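Local coordinates for MW1564 protein (Staphylococcus aureus, PDB 3NTV) that probably transfers a methyl group from S-adenosylmethionine to a hydroxyl of its substrate, as caffeoyl-CoA O-methyltransferases do, at residues Y28-H33 / D56-D61; L62-I67 / S86-S91; I78-G83 / Q109-N114; I101-T106 / E128-E133; D144-D149 / P164-Q169. All blocks are in the same frame, centred on the assembly; numbering follows the deposited sequence.

Contact 1. Residues Y28-H33 / D56-D61; sequences YLIDLH and DRLTLD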
# COMPACT_ATOMS: atom_id res chain seq x y z
N TYR A 28 0.84 1.48 17.18
CA TYR A 28 2.30 1.56 17.09
C TYR A 28 2.73 2.28 15.79
O TYR A 28 3.55 3.20 15.83
CB TYR A 28 2.91 0.16 17.19
CG TYR A 28 4.37 0.13 16.82
CD1 TYR A 28 5.33 0.72 17.64
CD2 TYR A 28 4.78 -0.40 15.60
CE1 TYR A 28 6.67 0.74 17.27
CE2 TYR A 28 6.12 -0.35 15.21
CZ TYR A 28 7.06 0.21 16.05
OH TYR A 28 8.39 0.21 15.71
N LEU A 29 2.11 1.91 14.64
CA LEU A 29 2.44 2.55 13.36
C LEU A 29 1.97 3.99 13.30
O LEU A 29 2.73 4.84 12.85
CB LEU A 29 1.95 1.74 12.16
CG LEU A 29 2.46 0.28 12.04
CD1 LEU A 29 1.89 -0.37 10.80
CD2 LEU A 29 4.00 0.20 12.01
N ILE A 30 0.75 4.30 13.80
CA ILE A 30 0.24 5.68 13.82
C ILE A 30 1.19 6.56 14.65
O ILE A 30 1.51 7.68 14.24
CB ILE A 30 -1.25 5.75 14.25
CG1 ILE A 30 -2.15 5.08 13.17
CG2 ILE A 30 -1.71 7.21 14.51
CD1 ILE A 30 -3.56 4.75 13.58
N ASP A 31 1.73 6.01 15.78
CA ASP A 31 2.72 6.71 16.61
C ASP A 31 3.97 7.03 15.80
O ASP A 31 4.50 8.14 15.92
CB ASP A 31 3.06 5.89 17.87
CG ASP A 31 1.97 5.87 18.93
OD1 ASP A 31 1.12 6.79 18.93
OD2 ASP A 31 1.98 4.95 19.78
N LEU A 32 4.43 6.09 14.93
CA LEU A 32 5.59 6.36 14.07
C LEU A 32 5.27 7.51 13.10
O LEU A 32 6.14 8.33 12.83
CB LEU A 32 6.01 5.12 13.27
CG LEU A 32 6.83 4.06 14.02
CD1 LEU A 32 6.94 2.79 13.21
CD2 LEU A 32 8.24 4.58 14.36
N HIS A 33 4.01 7.56 12.61
CA HIS A 33 3.55 8.59 11.67
C HIS A 33 3.36 9.97 12.31
O HIS A 33 3.25 10.95 11.59
CB HIS A 33 2.26 8.14 10.97
CG HIS A 33 2.46 7.11 9.90
ND1 HIS A 33 1.63 7.05 8.80
CD2 HIS A 33 3.39 6.12 9.80
CE1 HIS A 33 2.06 6.03 8.07
NE2 HIS A 33 3.12 5.45 8.62
N ASP A 56 -9.20 6.52 7.53
CA ASP A 56 -8.24 6.10 8.54
C ASP A 56 -6.83 6.60 8.25
O ASP A 56 -6.44 6.77 7.09
CB ASP A 56 -8.27 4.60 8.76
CG ASP A 56 -9.57 4.15 9.40
OD1 ASP A 56 -9.81 4.51 10.57
OD2 ASP A 56 -10.38 3.51 8.71
N ARG A 57 -6.08 6.87 9.32
CA ARG A 57 -4.74 7.42 9.21
C ARG A 57 -3.77 6.63 8.32
O ARG A 57 -3.11 7.23 7.47
CB ARG A 57 -4.12 7.66 10.60
CG ARG A 57 -2.73 8.30 10.53
CD ARG A 57 -2.78 9.73 9.98
NE ARG A 57 -1.44 10.28 9.79
CZ ARG A 57 -0.76 10.95 10.71
NH1 ARG A 57 -1.28 11.14 11.92
NH2 ARG A 57 0.46 11.39 10.45
N LEU A 58 -3.64 5.32 8.54
CA LEU A 58 -2.67 4.56 7.74
C LEU A 58 -3.09 4.47 6.28
O LEU A 58 -2.24 4.54 5.39
CB LEU A 58 -2.38 3.17 8.35
CG LEU A 58 -1.77 3.22 9.77
CD1 LEU A 58 -1.52 1.81 10.30
CD2 LEU A 58 -0.45 4.01 9.80
N THR A 59 -4.40 4.38 6.05
CA THR A 59 -4.94 4.37 4.66
C THR A 59 -4.61 5.71 3.99
O THR A 59 -4.13 5.75 2.86
CB THR A 59 -6.47 4.19 4.72
OG1 THR A 59 -6.73 2.84 5.13
CG2 THR A 59 -7.14 4.47 3.37
N LEU A 60 -4.89 6.81 4.69
CA LEU A 60 -4.61 8.14 4.15
C LEU A 60 -3.13 8.30 3.84
O LEU A 60 -2.79 8.78 2.77
CB LEU A 60 -5.04 9.23 5.15
CG LEU A 60 -4.65 10.63 4.73
CD1 LEU A 60 -5.70 11.22 3.79
CD2 LEU A 60 -4.35 11.47 5.93
N ASP A 61 -2.25 7.87 4.75
CA ASP A 61 -0.82 8.04 4.51
C ASP A 61 -0.27 7.21 3.35
O ASP A 61 0.62 7.66 2.63
CB ASP A 61 -0.04 7.91 5.81
CG ASP A 61 -0.24 9.10 6.74
OD1 ASP A 61 -0.76 10.16 6.28
OD2 ASP A 61 0.15 9.00 7.91
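His-33 and Asp-61 approach from opposite directions across two helices. The imidazole turns its ND1 edge to the carboxylate, and His-33 ND1 donates to Asp-61 OD2 over 2.6 Å, with an N-H...O angle of 154°. The bond uses the anti lone pair of OD2, and the ring and carboxylate planes are nearly coplanar. Arg-57 NE meets the same oxygen on the syn side, 34° out of the carboxylate plane, at 2.8 Å and forms a salt bridge. OD2 is thus gripped by two donors, which would favour a charged carboxylate. The arginine chain bends about its CB-CG bond, which folds the guanidinium back beside its own helix. His-33 CB lies over one face of that group. Leu-58 CD2 sits over one face of the imidazole, 3.9 Å from its centroid, as a CH-pi contact. The CD1 branch of Leu-58 turns to Leu-29 instead, 3.9 Å from its CB. Ile-30 CG1 packs on Leu-58 CG at 3.9 Å. Further out, His-33 NE2 is hydrogen-bonded to Phe-218 N of the second subunit, so both ring nitrogens are held. The short helix axes cross at 50°. The arrangement is a buried His-carboxylate pair between the N-terminal helix and helix 57-70, at the dimer interface.

Contact 2. Residues L62-I67 / S86-S91; sequences LIKQLI and SMQFAS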
# COMPACT_ATOMS: atom_id res chain seq x y z
N LEU A 62 -0.89 6.05 3.10
CA LEU A 62 -0.55 5.26 1.93
C LEU A 62 -0.98 6.01 0.65
O LEU A 62 -0.20 6.09 -0.30
CB LEU A 62 -1.22 3.88 1.96
CG LEU A 62 -1.10 3.05 0.65
CD1 LEU A 62 0.38 2.75 0.30
CD2 LEU A 62 -1.81 1.71 0.83
N ILE A 63 -2.21 6.56 0.65
CA ILE A 63 -2.72 7.28 -0.54
C ILE A 63 -1.85 8.50 -0.84
O ILE A 63 -1.53 8.76 -2.00
CB ILE A 63 -4.21 7.65 -0.38
CG1 ILE A 63 -5.10 6.37 -0.27
CG2 ILE A 63 -4.67 8.48 -1.59
CD1 ILE A 63 -6.53 6.69 0.26
N LYS A 64 -1.41 9.23 0.22
CA LYS A 64 -0.52 10.38 0.06
C LYS A 64 0.79 9.91 -0.62
O LYS A 64 1.31 10.60 -1.48
CB LYS A 64 -0.24 11.02 1.42
CG LYS A 64 -1.49 11.70 1.99
CD LYS A 64 -1.23 12.43 3.29
CE LYS A 64 -0.47 13.73 3.13
NZ LYS A 64 -0.36 14.41 4.46
N GLN A 65 1.31 8.71 -0.24
CA GLN A 65 2.51 8.16 -0.84
C GLN A 65 2.27 7.83 -2.33
O GLN A 65 3.14 8.07 -3.16
CB GLN A 65 2.97 6.91 -0.05
CG GLN A 65 4.41 6.52 -0.29
CD GLN A 65 5.39 7.21 0.64
OE1 GLN A 65 6.14 6.56 1.37
NE2 GLN A 65 5.45 8.53 0.62
N LEU A 66 1.07 7.31 -2.66
CA LEU A 66 0.73 6.98 -4.05
C LEU A 66 0.67 8.27 -4.88
O LEU A 66 1.12 8.28 -6.02
CB LEU A 66 -0.63 6.24 -4.10
CG LEU A 66 -0.68 4.88 -3.38
CD1 LEU A 66 -2.07 4.28 -3.43
CD2 LEU A 66 0.30 3.94 -3.95
N ILE A 67 0.15 9.37 -4.30
CA ILE A 67 0.08 10.67 -4.97
C ILE A 67 1.52 11.13 -5.30
O ILE A 67 1.80 11.53 -6.42
CB ILE A 67 -0.68 11.68 -4.07
CG1 ILE A 67 -2.19 11.41 -4.13
CG2 ILE A 67 -0.37 13.15 -4.46
CD1 ILE A 67 -2.97 12.02 -2.95
N SER A 86 -9.57 15.63 1.36
CA SER A 86 -9.35 16.64 0.32
C SER A 86 -8.20 17.56 0.70
O SER A 86 -7.29 17.76 -0.08
CB SER A 86 -10.60 17.49 0.13
OG SER A 86 -11.76 16.70 -0.06
N MSE A 87 -8.23 18.08 1.93
CA MSE A 87 -7.18 18.99 2.40
C MSE A 87 -5.86 18.27 2.61
O MSE A 87 -4.81 18.81 2.27
CB MSE A 87 -7.61 19.71 3.66
CG MSE A 87 -8.80 20.63 3.41
SE MSE A 87 -9.30 21.63 5.00
CE MSE A 87 -9.87 20.18 6.06
N GLN A 88 -5.89 17.01 3.09
CA GLN A 88 -4.67 16.23 3.26
C GLN A 88 -3.98 16.03 1.91
O GLN A 88 -2.77 16.20 1.81
CB GLN A 88 -4.95 14.90 3.97
CG GLN A 88 -5.23 15.06 5.47
CD GLN A 88 -3.98 15.23 6.30
OE1 GLN A 88 -2.90 15.49 5.80
NE2 GLN A 88 -4.09 15.06 7.62
N PHE A 89 -4.76 15.74 0.86
CA PHE A 89 -4.16 15.55 -0.47
C PHE A 89 -3.64 16.89 -1.02
O PHE A 89 -2.54 16.93 -1.56
CB PHE A 89 -5.19 14.96 -1.46
CG PHE A 89 -5.79 13.62 -1.07
CD1 PHE A 89 -5.09 12.72 -0.29
CD2 PHE A 89 -7.05 13.25 -1.54
CE1 PHE A 89 -5.64 11.47 0.03
CE2 PHE A 89 -7.60 12.01 -1.20
CZ PHE A 89 -6.89 11.14 -0.41
N ALA A 90 -4.44 17.97 -0.89
CA ALA A 90 -4.03 19.29 -1.38
C ALA A 90 -2.78 19.80 -0.65
O ALA A 90 -1.98 20.53 -1.24
CB ALA A 90 -5.17 20.28 -1.22
N SER A 91 -2.59 19.37 0.63
CA SER A 91 -1.43 19.80 1.42
C SER A 91 -0.10 19.30 0.89
O SER A 91 0.95 19.84 1.27
CB SER A 91 -1.61 19.45 2.90
OG SER A 91 -1.35 18.06 3.11
O HOH W 1 1.10 16.68 3.66
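Phe-89 turns its ring toward helix 62-67, where two isoleucines and a lysine meet it. Ile-67 CD1 comes in at a slant, 3.5 Å from Phe-89 CD1, and the two side chains stand roughly at right angles. Ile-63 uses its CG2 branch, 3.5 Å from Phe-89 CE1, also at a slant to the ring. Lys-64 CG lies at the ring edge, near its plane. The lysine then bends about CG-CD (chi3 74°) and carries its ammonium across to the amide oxygen of Gln-88. Lys-64 NZ donates to Gln-88 OE1 over 3.1 Å, tilted 33° from the carbonyl plane. Gln-88 OE1 is also hydrogen-bonded to Ser-38 OG. A water bridges Lys-64 NZ, at 2.8 Å, to Ser-91 OG. It accepts from the lysine and donates to the serine. Ser-91 OG in turn donates to Gln-88 O over 2.7 Å. The segment axes run 38° apart at 10.4 Å. On the sheet side, Ile-63 packs on Met-145 and Phe-89 on Ile-75. The contact is therefore two-sided, apolar against the sheet and polar beyond it. Across it the buried ammonium meets an amide oxygen and a water but no carboxylate, so its charge would depend on the dipoles of these neutral groups.

Contact 3. Residues I78-G83 / Q109-N114; sequences IGTAIG and QYAKQN. With SO4 (sulfate ion), chain C.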
# COMPACT_ATOMS: atom_id res chain seq x y z
N ILE A 78 -15.34 10.91 -4.39
CA ILE A 78 -16.79 10.76 -4.32
C ILE A 78 -17.14 10.66 -2.84
O ILE A 78 -16.93 9.62 -2.20
CB ILE A 78 -17.32 9.56 -5.14
CG1 ILE A 78 -16.75 9.50 -6.60
CG2 ILE A 78 -18.86 9.53 -5.09
CD1 ILE A 78 -17.03 10.64 -7.52
N GLY A 79 -17.57 11.77 -2.29
CA GLY A 79 -17.97 11.85 -0.90
C GLY A 79 -16.92 12.41 0.02
O GLY A 79 -15.71 12.28 -0.22
N THR A 80 -17.39 13.03 1.08
CA THR A 80 -16.58 13.56 2.15
C THR A 80 -17.42 13.76 3.40
O THR A 80 -18.62 14.00 3.33
CB THR A 80 -15.85 14.84 1.76
OG1 THR A 80 -14.87 15.08 2.77
CG2 THR A 80 -16.77 16.06 1.58
N ALA A 81 -16.76 13.66 4.54
CA ALA A 81 -17.41 13.92 5.79
C ALA A 81 -17.14 15.39 6.16
O ALA A 81 -18.10 16.15 6.32
CB ALA A 81 -16.87 12.99 6.84
N ILE A 82 -15.87 15.80 6.25
CA ILE A 82 -15.54 17.18 6.63
C ILE A 82 -14.46 17.84 5.75
O ILE A 82 -13.93 18.88 6.14
CB ILE A 82 -15.13 17.23 8.14
CG1 ILE A 82 -13.83 16.41 8.43
CG2 ILE A 82 -16.29 16.86 9.06
CD1 ILE A 82 -13.24 16.49 9.88
N GLY A 83 -14.11 17.23 4.61
CA GLY A 83 -13.06 17.75 3.73
C GLY A 83 -11.67 17.35 4.18
O GLY A 83 -10.67 17.85 3.66
N GLN A 109 -21.47 21.79 4.50
CA GLN A 109 -21.22 22.92 5.39
C GLN A 109 -19.90 22.79 6.16
O GLN A 109 -19.12 23.74 6.18
CB GLN A 109 -22.41 23.13 6.35
CG GLN A 109 -23.62 23.79 5.71
CD GLN A 109 -24.68 24.20 6.72
OE1 GLN A 109 -25.06 23.44 7.62
NE2 GLN A 109 -25.19 25.42 6.57
N TYR A 110 -19.64 21.60 6.76
CA TYR A 110 -18.41 21.28 7.50
C TYR A 110 -17.20 21.42 6.56
O TYR A 110 -16.20 22.05 6.92
CB TYR A 110 -18.43 19.83 8.01
CG TYR A 110 -19.34 19.50 9.17
CD1 TYR A 110 -19.82 20.50 10.02
CD2 TYR A 110 -19.66 18.18 9.49
CE1 TYR A 110 -20.63 20.20 11.12
CE2 TYR A 110 -20.44 17.86 10.60
CZ TYR A 110 -20.93 18.87 11.41
OH TYR A 110 -21.71 18.56 12.49
N ALA A 111 -17.29 20.78 5.36
CA ALA A 111 -16.21 20.83 4.38
C ALA A 111 -15.92 22.28 3.95
O ALA A 111 -14.75 22.69 3.97
CB ALA A 111 -16.52 19.95 3.19
N LYS A 112 -16.98 23.06 3.60
CA LYS A 112 -16.86 24.46 3.18
C LYS A 112 -16.14 25.30 4.25
O LYS A 112 -15.20 26.03 3.92
CB LYS A 112 -18.24 25.05 2.87
CG LYS A 112 -18.28 25.83 1.57
CD LYS A 112 -19.10 25.16 0.49
CE LYS A 112 -19.25 26.08 -0.70
NZ LYS A 112 -18.13 25.94 -1.67
N GLN A 113 -16.57 25.17 5.53
CA GLN A 113 -15.95 25.92 6.62
C GLN A 113 -14.47 25.55 6.78
O GLN A 113 -13.63 26.44 6.94
CB GLN A 113 -16.71 25.75 7.95
CG GLN A 113 -16.22 26.71 9.06
CD GLN A 113 -16.09 28.17 8.64
OE1 GLN A 113 -14.98 28.68 8.39
NE2 GLN A 113 -17.21 28.87 8.57
N ASN A 114 -14.16 24.25 6.71
CA ASN A 114 -12.77 23.79 6.83
C ASN A 114 -11.86 24.33 5.71
O ASN A 114 -10.75 24.78 6.00
CB ASN A 114 -12.72 22.27 6.93
CG ASN A 114 -13.10 21.78 8.31
OD1 ASN A 114 -12.95 22.50 9.31
ND2 ASN A 114 -13.58 20.54 8.39
S SO4 C . -13.03 12.89 4.87
O1 SO4 C . -12.37 13.37 3.63
O2 SO4 C . -13.42 14.06 5.64
O3 SO4 C . -14.23 12.11 4.49
O4 SO4 C . -12.09 11.97 5.55
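The loop after the first strand of a Rossmann-like methyltransferase is the glycine-rich turn that, in this family, usually meets the cofactor. Here it is 78-83, and it packs on helix 105-117. Asn-114 ND2 donates to Ile-82 O over 2.8 Å. The bond is almost straight, 176°, and lies in the carbonyl plane on a lone pair. Ala-111 CA makes a C-H...O contact with the same oxygen. Ile-82 CG2 meets Tyr-110 CD2 at 3.6 Å, obliquely to the ring. The positive phi of Gly-83 favours glycine, and a CB there would point at the helix, tight against Ala-111 CB. Thr-80 OG1 is anti to its backbone N (chi1 -167°), where it accepts from Gly-83 N at 2.9 Å as an ST motif. The turn also holds a sulfate, probably from the crystallisation liquor. Ala-81 N donates to its O3 at 3.0 Å and Ile-82 N to its O2 at 3.1 Å. Tyr-84 N, Ser-85 OG and Val-55 N also bind the ion. Around the contact, Ile-82 packs on helix 43-49, Ala-111 on strand 124-128 and Thr-80 on strand 97-102.

Contact 4. Residues I101-T106 / E128-E133; sequences IERNET and EGNALE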
# COMPACT_ATOMS: atom_id res chain seq x y z
N ILE A 101 -17.26 15.48 -4.61
CA ILE A 101 -18.72 15.47 -4.77
C ILE A 101 -19.32 15.05 -3.45
O ILE A 101 -18.93 14.00 -2.90
CB ILE A 101 -19.17 14.53 -5.92
CG1 ILE A 101 -18.48 14.89 -7.27
CG2 ILE A 101 -20.72 14.46 -6.04
CD1 ILE A 101 -18.66 13.81 -8.40
N GLU A 102 -20.31 15.80 -2.97
CA GLU A 102 -20.99 15.46 -1.73
C GLU A 102 -22.43 15.92 -1.78
O GLU A 102 -22.72 17.05 -2.18
CB GLU A 102 -20.25 16.03 -0.50
CG GLU A 102 -20.83 15.59 0.86
CD GLU A 102 -21.16 14.12 1.05
OE1 GLU A 102 -20.28 13.27 0.80
OE2 GLU A 102 -22.30 13.83 1.46
N ARG A 103 -23.36 15.04 -1.36
CA ARG A 103 -24.77 15.40 -1.36
C ARG A 103 -25.31 15.86 -0.01
O ARG A 103 -26.32 16.57 0.01
CB ARG A 103 -25.63 14.26 -1.93
CG ARG A 103 -25.70 13.00 -1.08
CD ARG A 103 -26.85 12.14 -1.55
NE ARG A 103 -27.14 11.05 -0.61
CZ ARG A 103 -28.24 10.32 -0.64
NH1 ARG A 103 -29.18 10.55 -1.55
NH2 ARG A 103 -28.42 9.35 0.25
N ASN A 104 -24.70 15.41 1.10
CA ASN A 104 -25.19 15.75 2.44
C ASN A 104 -24.89 17.19 2.83
O ASN A 104 -23.73 17.57 2.95
CB ASN A 104 -24.68 14.74 3.48
CG ASN A 104 -25.23 14.92 4.87
OD1 ASN A 104 -24.89 15.87 5.58
ND2 ASN A 104 -26.03 13.97 5.32
N GLU A 105 -25.96 17.98 3.04
CA GLU A 105 -25.90 19.40 3.42
C GLU A 105 -25.04 19.67 4.65
O GLU A 105 -24.31 20.66 4.65
CB GLU A 105 -27.32 19.97 3.62
CG GLU A 105 -28.06 20.19 2.31
N THR A 106 -25.10 18.80 5.69
CA THR A 106 -24.29 18.99 6.91
C THR A 106 -22.79 18.81 6.58
O THR A 106 -21.98 19.64 7.00
CB THR A 106 -24.75 18.06 8.05
OG1 THR A 106 -26.13 18.30 8.32
CG2 THR A 106 -23.94 18.26 9.34
N GLU A 128 -21.78 20.13 -5.06
CA GLU A 128 -22.91 19.77 -4.22
C GLU A 128 -24.00 19.02 -4.97
O GLU A 128 -24.53 19.52 -5.95
CB GLU A 128 -23.50 21.03 -3.60
CG GLU A 128 -22.49 21.80 -2.77
CD GLU A 128 -23.02 23.11 -2.24
OE1 GLU A 128 -24.20 23.15 -1.82
OE2 GLU A 128 -22.23 24.08 -2.16
N GLY A 129 -24.31 17.82 -4.52
CA GLY A 129 -25.35 17.04 -5.15
C GLY A 129 -25.09 15.55 -5.16
O GLY A 129 -24.05 15.07 -4.70
N ASN A 130 -26.06 14.82 -5.69
CA ASN A 130 -26.00 13.38 -5.79
C ASN A 130 -24.99 12.97 -6.89
O ASN A 130 -25.06 13.46 -8.01
CB ASN A 130 -27.38 12.86 -6.11
CG ASN A 130 -27.47 11.38 -5.99
OD1 ASN A 130 -26.84 10.64 -6.74
ND2 ASN A 130 -28.23 10.94 -5.02
N ALA A 131 -24.04 12.07 -6.54
CA ALA A 131 -22.99 11.65 -7.47
C ALA A 131 -23.47 10.92 -8.71
O ALA A 131 -22.72 10.80 -9.67
CB ALA A 131 -21.91 10.87 -6.74
N LEU A 132 -24.75 10.49 -8.74
CA LEU A 132 -25.24 9.91 -9.98
C LEU A 132 -25.35 10.95 -11.09
O LEU A 132 -25.31 10.59 -12.28
CB LEU A 132 -26.64 9.28 -9.73
CG LEU A 132 -26.64 7.95 -8.98
CD1 LEU A 132 -28.08 7.52 -8.64
CD2 LEU A 132 -25.98 6.86 -9.81
N GLU A 133 -25.48 12.25 -10.73
CA GLU A 133 -25.76 13.31 -11.72
C GLU A 133 -24.72 14.40 -11.89
O GLU A 133 -25.04 15.46 -12.46
CB GLU A 133 -27.09 13.98 -11.39
CG GLU A 133 -28.23 13.03 -11.12
CD GLU A 133 -29.54 13.72 -10.82
OE1 GLU A 133 -29.57 14.67 -10.00
OE2 GLU A 133 -30.56 13.29 -11.40
O HOH W 2 -29.76 12.74 -3.32
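This is the C-terminal end of a parallel strand pair, edge strand 124-128 and its inner neighbour 97-102. Glu-102 and Glu-128 form the parallel bridge. Gly-129 N donates to Glu-102 O over 2.9 Å at 169°, from above the carbonyl plane. Glu-128 CA adds a C-H...O contact to the same oxygen, at 3.4 Å. Side chains add to the bridge. Ile-101 CG2 meets Ala-131 CB at 3.8 Å. Arg-103 CB rests 3.3 Å from Gly-129 O. The arginine chain is extended from CG to NE and runs alongside Asn-130, pointing the same way. Their flat groups are almost perpendicular, 87° apart. A water at the guanidinium edge accepts from Arg-103 NH1 and Asn-130 ND2, at 2.9 Å each. Asn-130 OD1 is used within its own segment, accepting from Leu-132 N in an Asx turn. The water thus lets two donors that cannot bond each other share one acceptor. Glu-102 spends both carboxylate oxygens on backbone N-H groups, OE2 on Asn-104 and OE1 on Thr-80, and so ties two loops at the strand ends.

Contact 5. Residues D144-D149 / P164-Q169; sequences DMIFID and PLLKHQ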
# COMPACT_ATOMS: atom_id res chain seq x y z
N ASP A 144 -6.08 12.18 -12.43
CA ASP A 144 -4.98 11.24 -12.23
C ASP A 144 -5.35 10.17 -11.21
O ASP A 144 -4.72 9.11 -11.19
CB ASP A 144 -3.75 11.98 -11.74
CG ASP A 144 -3.32 13.09 -12.69
OD1 ASP A 144 -3.37 12.86 -13.92
OD2 ASP A 144 -2.99 14.19 -12.20
N MSE A 145 -6.37 10.43 -10.38
CA MSE A 145 -6.83 9.53 -9.32
C MSE A 145 -8.32 9.80 -9.03
O MSE A 145 -8.75 10.96 -9.03
CB MSE A 145 -5.99 9.77 -8.02
CG MSE A 145 -6.49 8.99 -6.80
SE MSE A 145 -5.46 9.53 -5.23
CE MSE A 145 -3.93 8.38 -5.49
N ILE A 146 -9.07 8.71 -8.81
CA ILE A 146 -10.46 8.75 -8.38
C ILE A 146 -10.48 8.03 -7.02
O ILE A 146 -9.92 6.93 -6.89
CB ILE A 146 -11.42 8.13 -9.42
CG1 ILE A 146 -11.41 8.97 -10.74
CG2 ILE A 146 -12.86 8.06 -8.83
CD1 ILE A 146 -12.22 8.41 -11.92
N PHE A 147 -11.14 8.63 -6.03
CA PHE A 147 -11.24 8.04 -4.69
C PHE A 147 -12.69 7.76 -4.35
O PHE A 147 -13.51 8.68 -4.31
CB PHE A 147 -10.57 8.98 -3.68
CG PHE A 147 -10.45 8.50 -2.24
CD1 PHE A 147 -10.27 7.15 -1.95
CD2 PHE A 147 -10.40 9.41 -1.19
CE1 PHE A 147 -10.10 6.71 -0.63
CE2 PHE A 147 -10.22 8.98 0.13
CZ PHE A 147 -10.06 7.63 0.40
N ILE A 148 -13.03 6.48 -4.19
CA ILE A 148 -14.41 6.02 -3.92
C ILE A 148 -14.49 5.16 -2.66
O ILE A 148 -13.50 4.53 -2.28
CB ILE A 148 -14.87 5.19 -5.17
CG1 ILE A 148 -14.99 6.05 -6.42
CG2 ILE A 148 -16.20 4.43 -4.94
CD1 ILE A 148 -14.97 5.13 -7.76
N ASP A 149 -15.66 5.10 -2.02
CA ASP A 149 -15.94 4.20 -0.90
C ASP A 149 -16.86 3.11 -1.48
O ASP A 149 -17.92 3.43 -2.02
CB ASP A 149 -16.60 4.96 0.24
CG ASP A 149 -16.95 4.18 1.49
OD1 ASP A 149 -17.47 3.04 1.37
OD2 ASP A 149 -16.79 4.73 2.60
N PRO A 164 -14.27 7.20 -17.25
CA PRO A 164 -13.90 7.77 -18.56
C PRO A 164 -13.09 9.07 -18.44
O PRO A 164 -12.41 9.47 -19.40
CB PRO A 164 -15.27 8.08 -19.20
CG PRO A 164 -16.20 7.09 -18.59
CD PRO A 164 -15.75 7.05 -17.15
N LEU A 165 -13.14 9.76 -17.27
CA LEU A 165 -12.40 11.00 -17.02
C LEU A 165 -11.01 10.74 -16.42
O LEU A 165 -10.29 11.69 -16.12
CB LEU A 165 -13.16 11.91 -16.05
CG LEU A 165 -14.58 12.28 -16.42
CD1 LEU A 165 -15.18 13.13 -15.34
CD2 LEU A 165 -14.60 13.05 -17.74
N LEU A 166 -10.68 9.47 -16.16
CA LEU A 166 -9.39 9.10 -15.58
C LEU A 166 -8.38 8.81 -16.70
O LEU A 166 -8.67 8.05 -17.63
CB LEU A 166 -9.59 7.86 -14.70
CG LEU A 166 -8.37 7.32 -13.94
CD1 LEU A 166 -7.91 8.34 -12.87
CD2 LEU A 166 -8.70 5.99 -13.28
N LYS A 167 -7.18 9.37 -16.58
CA LYS A 167 -6.17 9.15 -17.61
C LYS A 167 -5.69 7.71 -17.62
O LYS A 167 -5.84 7.00 -16.61
CB LYS A 167 -4.97 10.08 -17.42
CG LYS A 167 -4.16 9.82 -16.16
CD LYS A 167 -2.85 10.55 -16.20
CE LYS A 167 -2.01 10.18 -15.01
NZ LYS A 167 -0.85 11.10 -14.89
N HIS A 168 -5.10 7.30 -18.75
CA HIS A 168 -4.45 6.00 -18.90
C HIS A 168 -3.32 5.98 -17.85
O HIS A 168 -2.61 6.98 -17.67
CB HIS A 168 -3.88 5.86 -20.32
CG HIS A 168 -3.00 4.66 -20.51
ND1 HIS A 168 -1.64 4.80 -20.75
CD2 HIS A 168 -3.31 3.34 -20.48
CE1 HIS A 168 -1.17 3.56 -20.86
NE2 HIS A 168 -2.13 2.66 -20.69
N GLN A 169 -3.21 4.86 -17.12
CA GLN A 169 -2.26 4.67 -16.01
C GLN A 169 -2.67 5.44 -14.74
O GLN A 169 -1.96 5.40 -13.74
CB GLN A 169 -0.78 4.90 -16.40
CG GLN A 169 -0.29 3.86 -17.41
CD GLN A 169 1.18 3.99 -17.68
OE1 GLN A 169 1.64 4.98 -18.25
NE2 GLN A 169 1.93 2.97 -17.32
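Asp-144 OD2 is gripped by two backbone donors, Lys-73 N and Asn-74 N, at the start of strand 74-78. The other oxygen faces across the contact. Lys-167 NZ lies 3.2 Å from Asp-144 OD1 in a salt bridge whose hydrogen bond is weak. The segments lie in the beta-alpha-beta crossover of the Rossmann-like sheet: strand 143-149 leads through helix 155-162 to strand 170-175, its parallel neighbour. Segment 164-169 is the return before that last strand. The extended Lys-167 chain lays its methylenes beside the carboxylate, with Lys-167 CE 3.2 Å from Asp-144 OD1. The two backbone bonds to OD2 probably fix the turn of the carboxylate, and the lysine meets the other oxygen, OD1. Since the ammonium bond is weak, the backbone donors are probably the stronger hold. Next to the salt bridge the contact becomes apolar. Ile-146 points toward the return, and its CD1 meets Leu-166 CB at 3.9 Å. Leu-166 also packs on Val-172 of strand 170-175, and its backbone O accepts from Lys-230 NZ. Selenomethionine Met-145 starts away from the return, and its side chain packs on Ile-63 and Ile-67 of helix 57-70. Leu-166 CG stands anti to the backbone N (chi1 -178°), and together with chi2 (66°) this brings CD1 against the main chain of strand 143-149, 3.6 Å from both Asp-144 C and Met-145 N.

How the contacts relate
Along the chain, contact 1 closes before contact 2 opens, contacts 2 and 3 alternate, as do 3 and 4, and contact 5 comes last. Contacts 1 and 2 share helix 57-70, with centres about 13 Å apart, and Leu-60 packs on Gln-88 and Phe-89. Both touch the second subunit. Contact 2 lies against the sheet: Ile-63 and Phe-89 pack on Phe-147 of contact 5, centres about 14 Å apart. Contacts 3 and 4, centres about 11 Å apart, share helix 105-117. Gly-79 N, just past strand 74-78, meets Ile-101 O. Ile-78 N meets Phe-147 O between contacts 3 and 5. The set thus runs from the dimer interface across the Rossmann-like sheet to its far edge.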